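Local coordinates for protein nitrophorin Cim l NP (Cimex lectularius, PDB 2IMQ) that binds one heme b and uses it to carry nitric oxide from the feeding bed bug into its victim, where the gas widens blood vessels, at residues 145-150 and 171-176. Sequence-based numbering, arbitrary orientation.
Sequences NTKYAY and DLNVRV
L172 receives the backbone bond of this contact: its O accepts from A149 N at 2.9 Å, with the donor above the carbonyl plane. A149 is the centre of an inverse gamma turn, and its CB points toward the other loop and packs on the same carbonyl. The L172 side chain packs on strand 243-248.

N173 comes next and bonds through its side-chain amide and its backbone carbonyl. Its CG lies anti to the backbone N (chi1 -151°), and ND2 donates to K147 O at 2.9 Å. This bond is nearly straight at 168°, and the acceptor lies in the amide plane. ND2 also bonds to D138. In return, N173 O accepts from K147 NZ at 2.8 Å. The lysine chain crosses the asparagine side chain at about a right angle, and its bend at chi4 turns NZ onto this oxygen. A water joins K147 NZ to N173 OD1, and Q200 is a further partner of NZ. N173 O also lies at the edge of the Y148 ring, 3.6 Å from CD2.

V174 adds apolar packing. Its CG2 meets Y148 CD2 at 3.7 Å, while K147 CG lies over one face of the ring, toward the rim. A204 of helix 201-206 also touches Y148.

R175 passes its CG close to K147 NZ, then bends back to D171. NH1 and NH2 grip OD1 and OD2 end-on in a salt bridge. D171 OD1 also accepts from N173 N at 2.9 Å, closing an Asx turn; OD2 bonds to N15.

The contact joins the loop after strand 165-169, which opens with this Asx turn, to the loop between strands 127-135 and 165-169 in a DNase I-like beta-sandwich, away from the heme site.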
loop_
_atom_site.group_PDB
_atom_site.type_symbol
_atom_site.label_atom_id
_atom_site.label_comp_id
_atom_site.label_asym_id
_atom_site.label_seq_id
_atom_site.Cartn_x
_atom_site.Cartn_y
_atom_site.Cartn_z
ATOM N N ASN A 145 -13.286 -0.275 -17.315
ATOM C CA ASN A 145 -14.190 -1.424 -17.453
ATOM C C ASN A 145 -13.626 -2.710 -16.865
ATOM O O ASN A 145 -13.992 -3.792 -17.314
ATOM C CB ASN A 145 -14.708 -1.641 -18.874
ATOM C CG ASN A 145 -16.054 -2.411 -18.891
ATOM O OD1 ASN A 145 -16.362 -3.152 -19.862
ATOM N ND2 ASN A 145 -16.850 -2.216 -17.895
ATOM N N THR A 146 -12.813 -2.564 -15.851
ATOM C CA THR A 146 -12.367 -3.669 -15.018
ATOM C C THR A 146 -12.659 -3.380 -13.572
ATOM O O THR A 146 -13.006 -2.279 -13.179
ATOM C CB THR A 146 -10.893 -3.932 -15.113
ATOM O OG1 THR A 146 -10.139 -2.980 -14.318
ATOM C CG2 THR A 146 -10.418 -3.940 -16.536
ATOM N N LYS A 147 -12.459 -4.382 -12.720
ATOM C CA LYS A 147 -12.662 -4.248 -11.310
ATOM C C LYS A 147 -11.408 -3.775 -10.591
ATOM O O LYS A 147 -11.426 -3.624 -9.383
ATOM C CB LYS A 147 -13.088 -5.564 -10.701
ATOM C CG LYS A 147 -11.974 -6.605 -10.618
ATOM C CD LYS A 147 -12.408 -7.958 -10.094
ATOM C CE LYS A 147 -11.255 -8.927 -10.188
ATOM N NZ LYS A 147 -10.640 -9.080 -8.909
ATOM N N TYR A 148 -10.317 -3.594 -11.326
ATOM C CA TYR A 148 -9.028 -3.339 -10.669
ATOM C C TYR A 148 -8.948 -1.855 -10.246
ATOM O O TYR A 148 -9.439 -0.961 -10.902
ATOM C CB TYR A 148 -7.886 -3.723 -11.583
ATOM C CG TYR A 148 -7.972 -5.162 -12.074
ATOM C CD1 TYR A 148 -8.097 -5.465 -13.426
ATOM C CD2 TYR A 148 -8.025 -6.208 -11.194
ATOM C CE1 TYR A 148 -8.227 -6.767 -13.872
ATOM C CE2 TYR A 148 -8.180 -7.519 -11.635
ATOM C CZ TYR A 148 -8.255 -7.797 -12.954
ATOM O OH TYR A 148 -8.436 -9.083 -13.350
ATOM N N ALA A 149 -8.236 -1.622 -9.135
ATOM C CA ALA A 149 -8.129 -0.308 -8.535
ATOM C C ALA A 149 -7.014 0.508 -9.194
ATOM O O ALA A 149 -6.042 0.925 -8.576
ATOM C CB ALA A 149 -7.953 -0.419 -7.042
ATOM N N TYR A 150 -7.188 0.741 -10.478
ATOM C CA TYR A 150 -6.314 1.565 -11.275
ATOM C C TYR A 150 -7.127 2.712 -11.902
ATOM O O TYR A 150 -8.267 2.511 -12.338
ATOM C CB TYR A 150 -5.668 0.789 -12.416
ATOM C CG TYR A 150 -4.677 1.597 -13.221
ATOM C CD1 TYR A 150 -3.407 1.743 -12.777
ATOM C CD2 TYR A 150 -5.036 2.201 -14.419
ATOM C CE1 TYR A 150 -2.498 2.497 -13.477
ATOM C CE2 TYR A 150 -4.145 2.938 -15.131
ATOM C CZ TYR A 150 -2.854 3.071 -14.687
ATOM O OH TYR A 150 -1.933 3.846 -15.375
ATOM N N ASP A 171 -4.853 -2.519 -1.358
ATOM C CA ASP A 171 -5.554 -3.642 -1.944
ATOM C C ASP A 171 -6.016 -3.196 -3.326
ATOM O O ASP A 171 -6.908 -2.323 -3.445
ATOM C CB ASP A 171 -6.706 -4.091 -1.073
ATOM C CG ASP A 171 -7.523 -5.205 -1.664
ATOM O OD1 ASP A 171 -7.228 -5.610 -2.823
ATOM O OD2 ASP A 171 -8.442 -5.667 -0.949
ATOM N N LEU A 172 -5.385 -3.727 -4.361
ATOM C CA LEU A 172 -5.641 -3.360 -5.743
ATOM C C LEU A 172 -6.908 -3.975 -6.354
ATOM O O LEU A 172 -7.197 -3.745 -7.504
ATOM C CB LEU A 172 -4.461 -3.733 -6.604
ATOM C CG LEU A 172 -3.066 -3.224 -6.169
ATOM C CD1 LEU A 172 -2.000 -3.742 -7.100
ATOM C CD2 LEU A 172 -2.981 -1.726 -6.062
ATOM N N ASN A 173 -7.587 -4.782 -5.571
ATOM C CA ASN A 173 -8.731 -5.559 -6.020
ATOM C C ASN A 173 -8.353 -6.578 -7.051
ATOM O O ASN A 173 -9.125 -6.984 -7.876
ATOM C CB ASN A 173 -9.948 -4.714 -6.460
ATOM C CG ASN A 173 -11.207 -5.455 -6.233
ATOM O OD1 ASN A 173 -11.307 -6.211 -5.257
ATOM N ND2 ASN A 173 -12.175 -5.258 -7.115
ATOM N N VAL A 174 -7.103 -7.001 -6.982
ATOM C CA VAL A 174 -6.515 -8.098 -7.760
ATOM C C VAL A 174 -6.634 -9.394 -6.900
ATOM O O VAL A 174 -6.228 -9.380 -5.749
ATOM C CB VAL A 174 -5.031 -7.802 -8.101
ATOM C CG1 VAL A 174 -4.352 -9.012 -8.623
ATOM C CG2 VAL A 174 -4.964 -6.671 -9.103
ATOM N N ARG A 175 -7.120 -10.446 -7.524
ATOM C CA ARG A 175 -7.345 -11.707 -6.808
ATOM C C ARG A 175 -6.740 -12.874 -7.588
ATOM O O ARG A 175 -6.217 -12.698 -8.671
ATOM C CB ARG A 175 -8.826 -11.922 -6.546
ATOM C CG ARG A 175 -9.492 -10.782 -5.744
ATOM C CD ARG A 175 -9.007 -10.797 -4.319
ATOM N NE ARG A 175 -9.653 -9.851 -3.431
ATOM C CZ ARG A 175 -9.167 -8.654 -3.130
ATOM N NH1 ARG A 175 -8.054 -8.208 -3.706
ATOM N NH2 ARG A 175 -9.799 -7.893 -2.272
ATOM N N VAL A 176 -6.805 -14.045 -6.973
ATOM C CA VAL A 176 -6.333 -15.252 -7.602
ATOM C C VAL A 176 -7.504 -15.908 -8.292
ATOM O O VAL A 176 -8.476 -16.300 -7.637
ATOM C CB VAL A 176 -5.704 -16.153 -6.520
ATOM C CG1 VAL A 176 -5.466 -17.572 -7.010
ATOM C CG2 VAL A 176 -4.365 -15.584 -6.018
HETATM O O HOH W 1 -12.177 -9.017 -6.659
#